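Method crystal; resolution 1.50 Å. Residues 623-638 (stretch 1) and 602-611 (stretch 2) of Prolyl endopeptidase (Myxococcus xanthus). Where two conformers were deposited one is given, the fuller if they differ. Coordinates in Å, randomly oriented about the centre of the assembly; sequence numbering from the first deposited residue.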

ATOM      1  N   HIS A 623       2.314  -4.628  18.580  1.00  6.10           N
ATOM      2  CA  HIS A 623       3.198  -3.495  18.590  1.00  4.63           C
ATOM      3  C   HIS A 623       2.524  -2.272  19.196  1.00  5.92           C
ATOM      4  O   HIS A 623       3.081  -1.611  20.055  1.00  6.06           O
ATOM      5  CB  HIS A 623       3.676  -3.127  17.169  1.00  5.59           C
ATOM      6  CG  HIS A 623       4.529  -4.164  16.521  1.00  4.37           C
ATOM      7  ND1 HIS A 623       5.891  -4.242  16.718  1.00  6.22           N
ATOM      8  CD2 HIS A 623       4.209  -5.175  15.663  1.00  4.81           C
ATOM      9  CE1 HIS A 623       6.373  -5.238  15.994  1.00  6.16           C
ATOM     10  NE2 HIS A 623       5.373  -5.825  15.354  1.00  5.67           N
ATOM     11  N   ALA A 624       1.305  -1.989  18.759  1.00  5.08           N
ATOM     12  CA  ALA A 624       0.576  -0.833  19.254  1.00  5.40           C
ATOM     13  C   ALA A 624       0.248  -0.999  20.742  1.00  6.06           C
ATOM     14  O   ALA A 624       0.276  -0.057  21.498  1.00  7.94           O
ATOM     15  CB  ALA A 624      -0.691  -0.672  18.423  1.00  7.55           C
ATOM     16  N   ARG A 625      -0.067  -2.209  21.177  1.00  6.14           N
ATOM     17  CA  ARG A 625      -0.365  -2.413  22.595  1.00  4.76           C
ATOM     18  C   ARG A 625       0.844  -2.127  23.470  1.00  5.29           C
ATOM     19  O   ARG A 625       0.750  -1.402  24.467  1.00  6.19           O
ATOM     20  CB  ARG A 625      -0.828  -3.845  22.866  1.00  5.62           C
ATOM     21  CG  ARG A 625      -2.088  -4.292  22.155  1.00  6.14           C
ATOM     22  CD  ARG A 625      -2.753  -5.560  22.750  1.00  5.95           C
ATOM     23  NE  ARG A 625      -2.020  -6.789  22.461  1.00  6.32           N
ATOM     24  CZ  ARG A 625      -2.187  -7.584  21.409  1.00  6.17           C
ATOM     25  NH1 ARG A 625      -3.050  -7.288  20.463  1.00  8.16           N
ATOM     26  NH2 ARG A 625      -1.469  -8.706  21.296  1.00  6.96           N
ATOM     27  N   LYS A 626       1.975  -2.715  23.139  1.00  5.36           N
ATOM     28  CA  LYS A 626       3.177  -2.513  23.948  1.00  5.26           C
ATOM     29  C   LYS A 626       3.616  -1.036  23.952  1.00  5.28           C
ATOM     30  O   LYS A 626       4.041  -0.509  24.997  1.00  5.34           O
ATOM     31  CB  LYS A 626       4.311  -3.405  23.492  1.00  5.76           C
ATOM     32  CG  LYS A 626       4.053  -4.907  23.670  1.00  6.23           C
ATOM     33  CD  LYS A 626       5.321  -5.717  23.852  1.00  6.43           C
ATOM     34  CE  LYS A 626       6.282  -5.599  22.707  1.00  6.61           C
ATOM     35  NZ  LYS A 626       7.447  -6.548  22.856  1.00  6.97           N
ATOM     36  N   PHE A 627       3.550  -0.379  22.792  1.00  4.68           N
ATOM     37  CA  PHE A 627       3.997   0.998  22.709  1.00  5.20           C
ATOM     38  C   PHE A 627       3.077   1.909  23.492  1.00  5.28           C
ATOM     39  O   PHE A 627       3.566   2.773  24.207  1.00  6.21           O
ATOM     40  CB  PHE A 627       4.119   1.434  21.247  1.00  5.28           C
ATOM     41  CG  PHE A 627       4.786   2.766  21.051  1.00  4.87           C
ATOM     42  CD1 PHE A 627       6.159   2.881  21.170  1.00  5.08           C
ATOM     43  CD2 PHE A 627       4.039   3.914  20.752  1.00  5.29           C
ATOM     44  CE1 PHE A 627       6.793   4.082  20.921  1.00  5.85           C
ATOM     45  CE2 PHE A 627       4.667   5.132  20.540  1.00  6.85           C
ATOM     46  CZ  PHE A 627       6.028   5.221  20.644  1.00  5.50           C
ATOM     47  N   VAL A 628       1.759   1.741  23.368  1.00  5.04           N
ATOM     48  CA  VAL A 628       0.825   2.608  24.118  1.00  5.76           C
ATOM     49  C   VAL A 628       1.024   2.435  25.616  1.00  4.38           C
ATOM     50  O   VAL A 628       1.005   3.411  26.375  1.00  5.67           O
ATOM     51  CB  VAL A 628      -0.648   2.453  23.702  1.00  7.85           C
ATOM     52  CG1 VAL A 628      -1.336   1.328  24.382  1.00 12.37           C
ATOM     53  CG2 VAL A 628      -1.408   3.766  23.998  1.00 11.57           C
ATOM     54  N   ALA A 629       1.255   1.201  26.063  1.00  5.29           N
ATOM     55  CA  ALA A 629       1.541   0.962  27.463  1.00  5.25           C
ATOM     56  C   ALA A 629       2.788   1.692  27.929  1.00  5.67           C
ATOM     57  O   ALA A 629       2.786   2.336  28.972  1.00  6.14           O
ATOM     58  CB  ALA A 629       1.698  -0.513  27.718  1.00  5.50           C
ATOM     59  N   ALA A 630       3.829   1.671  27.108  1.00  5.24           N
ATOM     60  CA  ALA A 630       5.085   2.346  27.440  1.00  5.71           C
ATOM     61  C   ALA A 630       4.898   3.874  27.531  1.00  5.05           C
ATOM     62  O   ALA A 630       5.422   4.524  28.420  1.00  6.26           O
ATOM     63  CB  ALA A 630       6.148   1.981  26.423  1.00  5.89           C
ATOM     64  N   VAL A 631       4.127   4.439  26.614  1.00  5.40           N
ATOM     65  CA  VAL A 631       3.904   5.879  26.600  1.00  5.04           C
ATOM     66  C   VAL A 631       2.993   6.322  27.769  1.00  4.36           C
ATOM     67  O   VAL A 631       3.273   7.321  28.448  1.00  6.00           O
ATOM     68  CB  VAL A 631       3.363   6.330  25.232  1.00  6.61           C
ATOM     69  CG1 VAL A 631       2.958   7.778  25.256  1.00  6.88           C
ATOM     70  CG2 VAL A 631       4.408   6.085  24.156  1.00  8.55           C
ATOM     71  N   GLN A 632       1.905   5.583  28.003  1.00  5.03           N
ATOM     72  CA  GLN A 632       0.981   5.914  29.094  1.00  6.04           C
ATOM     73  C   GLN A 632       1.702   5.925  30.428  1.00  5.96           C
ATOM     74  O   GLN A 632       1.438   6.769  31.264  1.00  7.68           O
ATOM     75  CB  GLN A 632      -0.190   4.921  29.185  1.00  5.25           C
ATOM     76  CG  GLN A 632      -1.175   5.061  28.034  1.00  7.00           C
ATOM     77  CD  GLN A 632      -2.305   4.070  28.075  1.00  6.62           C
ATOM     78  OE1 GLN A 632      -2.242   3.067  28.776  1.00  6.79           O
ATOM     79  NE2 GLN A 632      -3.348   4.332  27.283  1.00  6.96           N
ATOM     80  N   ASN A 633       2.629   4.993  30.605  1.00  5.03           N
ATOM     81  CA  ASN A 633       3.281   4.783  31.877  1.00  5.20           C
ATOM     82  C   ASN A 633       4.649   5.407  31.974  1.00  6.44           C
ATOM     83  O   ASN A 633       5.369   5.161  32.953  1.00  8.41           O
ATOM     84  CB  ASN A 633       3.298   3.289  32.169  1.00  5.30           C
ATOM     85  CG  ASN A 633       1.890   2.782  32.463  1.00  6.55           C
ATOM     86  OD1 ASN A 633       1.352   3.043  33.537  1.00  8.56           O
ATOM     87  ND2 ASN A 633       1.258   2.165  31.471  1.00  5.63           N
ATOM     88  N   SER A 634       5.022   6.238  30.996  1.00  6.49           N
ATOM     89  CA  SER A 634       6.342   6.861  31.014  1.00  6.81           C
ATOM     90  C   SER A 634       6.347   7.936  32.087  1.00  7.10           C
ATOM     91  O   SER A 634       5.514   8.843  32.035  1.00  6.84           O
ATOM     92  CB  SER A 634       6.701   7.466  29.662  1.00  5.89           C
ATOM     93  OG  SER A 634       8.059   7.846  29.647  1.00  7.42           O
ATOM     94  N   PRO A 635       7.238   7.836  33.087  1.00  8.24           N
ATOM     95  CA  PRO A 635       7.242   8.835  34.156  1.00  8.72           C
ATOM     96  C   PRO A 635       7.305  10.255  33.604  1.00  8.68           C
ATOM     97  O   PRO A 635       8.106  10.591  32.756  1.00  8.05           O
ATOM     98  CB  PRO A 635       8.517   8.511  34.941  1.00  8.50           C
ATOM     99  CG  PRO A 635       8.724   7.051  34.726  1.00  9.70           C
ATOM    100  CD  PRO A 635       8.265   6.796  33.312  1.00  9.00           C
ATOM    101  N   GLY A 636       6.427  11.112  34.096  1.00  8.97           N
ATOM    102  CA  GLY A 636       6.444  12.505  33.725  1.00  9.92           C
ATOM    103  C   GLY A 636       5.856  12.854  32.366  1.00 10.26           C
ATOM    104  O   GLY A 636       6.040  13.979  31.898  1.00 13.77           O
ATOM    105  N   ASN A 637       5.167  11.905  31.729  1.00  9.64           N
ATOM    106  CA  ASN A 637       4.446  12.201  30.503  1.00  9.06           C
ATOM    107  C   ASN A 637       2.988  12.552  30.799  1.00 11.24           C
ATOM    108  O   ASN A 637       2.238  11.673  31.169  1.00 14.68           O
ATOM    109  CB  ASN A 637       4.445  10.993  29.561  1.00  7.26           C
ATOM    110  CG  ASN A 637       3.753  11.319  28.262  1.00  7.39           C
ATOM    111  OD1 ASN A 637       3.735  12.484  27.838  1.00  8.20           O
ATOM    112  ND2 ASN A 637       3.171  10.300  27.614  1.00  7.42           N
ATOM    113  N   PRO A 638       2.607  13.814  30.613  1.00 15.20           N
ATOM    114  CA  PRO A 638       1.236  14.257  30.906  1.00 16.81           C
ATOM    115  C   PRO A 638       0.278  14.210  29.717  1.00 15.88           C
ATOM    116  O   PRO A 638      -0.937  14.377  29.905  1.00 17.30           O
ATOM    117  CB  PRO A 638       1.458  15.703  31.334  1.00 17.10           C
ATOM    118  CG  PRO A 638       2.597  16.167  30.489  1.00 18.91           C
ATOM    119  CD  PRO A 638       3.455  14.946  30.199  1.00 16.66           C
TER
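Stretch 2, residues 602-611: DVRYPALLMM

A helix that packs against a β-strand commonly runs antiparallel to it, with apolar side chains filling the space between the two axes; the segments flanking them can add polar contacts of their own. Residues 602-611 and 623-638 of this prolyl endopeptidase illustrate the arrangement. Stretch 1 is helical from His623 to Gln632, the last turns of a helix that begins earlier in the chain. Asn633 is the first residue to leave helical phi/psi, and a type II turn follows from Ser634 to Asn637, closed by the bond from Asn637 N to Ser634 O at 3.1 Å. Gly636 occupies the turn with phi 78°, a value that by itself favours glycine. Stretch 2 begins as an irregular but mostly extended segment; Asp602 is the exception, with phi/psi of 65/33°. From Ala607 to Met611 it is a strand, which continues later in the chain.

Strand and helix run nearly antiparallel, with a signed crossing angle of -164° and a closest axial approach of 9.5 Å. The register follows from this direction: the CA atoms of Met610 and Ala624 lie 6.7 Å apart, whereas those of Asp602 and Gly636, and of Arg604 and Asn637, are each separated by 4.7 Å. The backbones are thus much closer beside the turn than beside the helix, where side chains must span the gap.

The alternation of the strand decides which side chains do so. Leu608 and Met610 point toward the helix, while Ala607, Leu609 and Met611 point away. Met610, given here in one of two deposited conformers, brings its CE to 3.6 Å from Phe627 CD2 and 4.1 Å from Ala624 CB, and its CG lies 4.1 Å from Val628 CB. One turn further along the helix, Leu608 CD2 approaches Val631 CG2 at 4.1 Å; the same methyl is 3.9 Å from Phe627 CE2, so the phenylalanine ring, met obliquely, contacts both strand residues.

Beyond the helix, polar contacts take over. Asn637 acts as a clasp: its OD1 accepts a hydrogen bond from Tyr605 N at 3.1 Å, while its ND2 donates to Val631 O, also at 3.1 Å. One side chain therefore ties stretch 2 to the turn and the turn back to the end of its own helix. Tyr605 presents its ring edge to Ser634, with CE2 3.8 Å from OG. At the far end, Asp602 N donates to Pro635 O over 2.8 Å, and water 1 reinforces the join by accepting from Val603 N at 3.0 Å and from Ser634 OG at 2.6 Å while donating to Pro635 O at 2.8 Å. Pro638 adds a packing contact without a hydrogen bond: its CD lies 3.9 Å from Arg604 CG, and its CG sits over one face of the Arg604 guanidinium. The contact buries 629 Å² in total, joining an apolar helix-strand layer to a hydrogen-bonded turn.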

ATOM      1  N   ASP A 602      10.794  10.751  31.896  1.00  6.13           N
ATOM      2  CA  ASP A 602      10.940  12.161  32.272  1.00  7.74           C
ATOM      3  C   ASP A 602      10.934  13.060  31.050  1.00  9.15           C
ATOM      4  O   ASP A 602      11.563  14.115  31.041  1.00  8.97           O
ATOM      5  CB  ASP A 602      12.184  12.389  33.131  1.00  9.02           C
ATOM      6  CG  ASP A 602      12.315  11.368  34.238  1.00 11.78           C
ATOM      7  OD1 ASP A 602      11.311  11.120  34.966  1.00 13.21           O
ATOM      8  OD2 ASP A 602      13.352  10.681  34.405  1.00 13.76           O
ATOM      9  N   VAL A 603      10.164  12.648  30.034  1.00  7.05           N
ATOM     10  CA  VAL A 603       9.983  13.371  28.776  1.00  6.96           C
ATOM     11  C   VAL A 603       8.507  13.655  28.566  1.00  7.01           C
ATOM     12  O   VAL A 603       7.672  12.765  28.732  1.00  9.24           O
ATOM     13  CB  VAL A 603      10.518  12.554  27.627  1.00  7.93           C
ATOM     14  CG1 VAL A 603      10.154  13.153  26.274  1.00  9.49           C
ATOM     15  CG2 VAL A 603      12.012  12.424  27.740  1.00 10.02           C
ATOM     16  N   ARG A 604       8.164  14.888  28.211  1.00  9.54           N
ATOM     17  CA  ARG A 604       6.804  15.206  27.801  1.00 12.96           C
ATOM     18  C   ARG A 604       6.687  14.854  26.326  1.00 10.33           C
ATOM     19  O   ARG A 604       7.312  15.471  25.463  1.00 12.77           O
ATOM     20  CB  ARG A 604       6.456  16.676  28.045  1.00 16.86           C
ATOM     21  CG  ARG A 604       6.631  17.125  29.509  1.00 22.74           C
ATOM     22  CD  ARG A 604       6.797  18.649  29.701  1.00 26.95           C
ATOM     23  NE  ARG A 604       5.610  19.252  30.310  1.00 31.19           N
ATOM     24  CZ  ARG A 604       4.513  19.624  29.646  1.00 33.38           C
ATOM     25  NH1 ARG A 604       4.424  19.476  28.325  1.00 36.31           N
ATOM     26  NH2 ARG A 604       3.490  20.152  30.314  1.00 36.10           N
ATOM     27  N   TYR A 605       5.884  13.844  26.048  1.00  8.26           N
ATOM     28  CA  TYR A 605       5.674  13.379  24.693  1.00  7.90           C
ATOM     29  C   TYR A 605       4.547  14.158  24.048  1.00  7.79           C
ATOM     30  O   TYR A 605       3.673  14.697  24.713  1.00  9.04           O
ATOM     31  CB  TYR A 605       5.378  11.851  24.684  1.00  8.18           C
ATOM     32  CG  TYR A 605       6.656  11.082  24.942  1.00  6.24           C
ATOM     33  CD1 TYR A 605       7.621  10.942  23.953  1.00  6.38           C
ATOM     34  CD2 TYR A 605       6.938  10.554  26.206  1.00  7.79           C
ATOM     35  CE1 TYR A 605       8.772  10.279  24.187  1.00  7.58           C
ATOM     36  CE2 TYR A 605       8.117   9.919  26.459  1.00  7.57           C
ATOM     37  CZ  TYR A 605       9.039   9.781  25.464  1.00  6.56           C
ATOM     38  OH  TYR A 605      10.255   9.201  25.710  1.00  8.12           O
ATOM     39  N   PRO A 606       4.526  14.133  22.730  1.00  6.97           N
ATOM     40  CA  PRO A 606       3.331  14.577  22.019  1.00  7.11           C
ATOM     41  C   PRO A 606       2.131  13.742  22.415  1.00  7.13           C
ATOM     42  O   PRO A 606       2.274  12.568  22.770  1.00  8.00           O
ATOM     43  CB  PRO A 606       3.671  14.305  20.543  1.00  9.19           C
ATOM     44  CG  PRO A 606       5.101  14.082  20.475  1.00 11.35           C
ATOM     45  CD  PRO A 606       5.580  13.685  21.812  1.00  7.86           C
ATOM     46  N   ALA A 607       0.942  14.304  22.306  1.00  7.56           N
ATOM     47  CA  ALA A 607      -0.295  13.521  22.421  1.00  6.97           C
ATOM     48  C   ALA A 607      -0.282  12.409  21.369  1.00  6.34           C
ATOM     49  O   ALA A 607       0.177  12.645  20.256  1.00  7.80           O
ATOM     50  CB  ALA A 607      -1.510  14.424  22.246  1.00  7.69           C
ATOM     51  N   LEU A 608      -0.806  11.230  21.701  1.00  5.28           N
ATOM     52  CA  LEU A 608      -0.720  10.070  20.849  1.00  5.47           C
ATOM     53  C   LEU A 608      -2.072   9.429  20.651  1.00  7.07           C
ATOM     54  O   LEU A 608      -2.760   9.130  21.635  1.00  6.84           O
ATOM     55  CB  LEU A 608       0.255   9.068  21.451  1.00  6.20           C
ATOM     56  CG  LEU A 608       0.410   7.721  20.787  1.00  8.32           C
ATOM     57  CD1 LEU A 608       0.961   7.901  19.365  1.00  8.25           C
ATOM     58  CD2 LEU A 608       1.347   6.814  21.596  1.00  7.97           C
ATOM     59  N   LEU A 609      -2.473   9.225  19.395  1.00  7.19           N
ATOM     60  CA  LEU A 609      -3.632   8.415  19.042  1.00  6.72           C
ATOM     61  C   LEU A 609      -3.152   7.222  18.205  1.00  6.83           C
ATOM     62  O   LEU A 609      -2.635   7.393  17.110  1.00  6.82           O
ATOM     63  CB  LEU A 609      -4.657   9.225  18.251  1.00  7.96           C
ATOM     64  CG  LEU A 609      -5.888   8.499  17.701  1.00  8.21           C
ATOM     65  CD1 LEU A 609      -6.658   7.797  18.816  1.00  9.40           C
ATOM     66  CD2 LEU A 609      -6.800   9.438  16.911  1.00  8.99           C
ATOM     67  N   MET A 610      -3.307   6.018  18.756  1.00  6.27           N
ATOM     68  CA  MET A 610      -2.919   4.768  18.108  1.00  7.42           C
ATOM     69  C   MET A 610      -4.163   4.250  17.417  1.00  8.06           C
ATOM     70  O   MET A 610      -5.170   3.944  18.087  1.00  8.50           O
ATOM     71  CB  MET A 610      -2.610   3.736  19.184  1.00 11.27           C
ATOM     72  CG  MET A 610      -1.235   3.527  19.773  0.50 13.83           C
ATOM     73  SD  MET A 610       0.079   4.405  19.124  0.50 15.08           S
ATOM     74  CE  MET A 610       1.166   2.996  18.804  1.00 11.55           C
ATOM     75  N   MET A 611      -4.111   4.060  16.121  1.00  6.79           N
ATOM     76  CA  MET A 611      -5.244   3.553  15.357  1.00  7.20           C
ATOM     77  C   MET A 611      -4.978   2.121  14.945  1.00  7.80           C
ATOM     78  O   MET A 611      -4.325   1.826  13.931  1.00  8.65           O
ATOM     79  CB  MET A 611      -5.557   4.413  14.158  1.00  8.88           C
ATOM     80  CG  MET A 611      -5.617   5.843  14.524  1.00 11.05           C
ATOM     81  SD  MET A 611      -6.556   7.038  13.576  0.50  8.63           S
ATOM     82  CE  MET A 611      -8.212   6.275  13.392  1.00 11.88           C
TER
HETATM   83  O   HOH W   1       8.064  10.465  29.982  1.00 11.66           O
HETATM   84  O   HOH W   2       1.673  10.865  25.018  1.00 10.87           O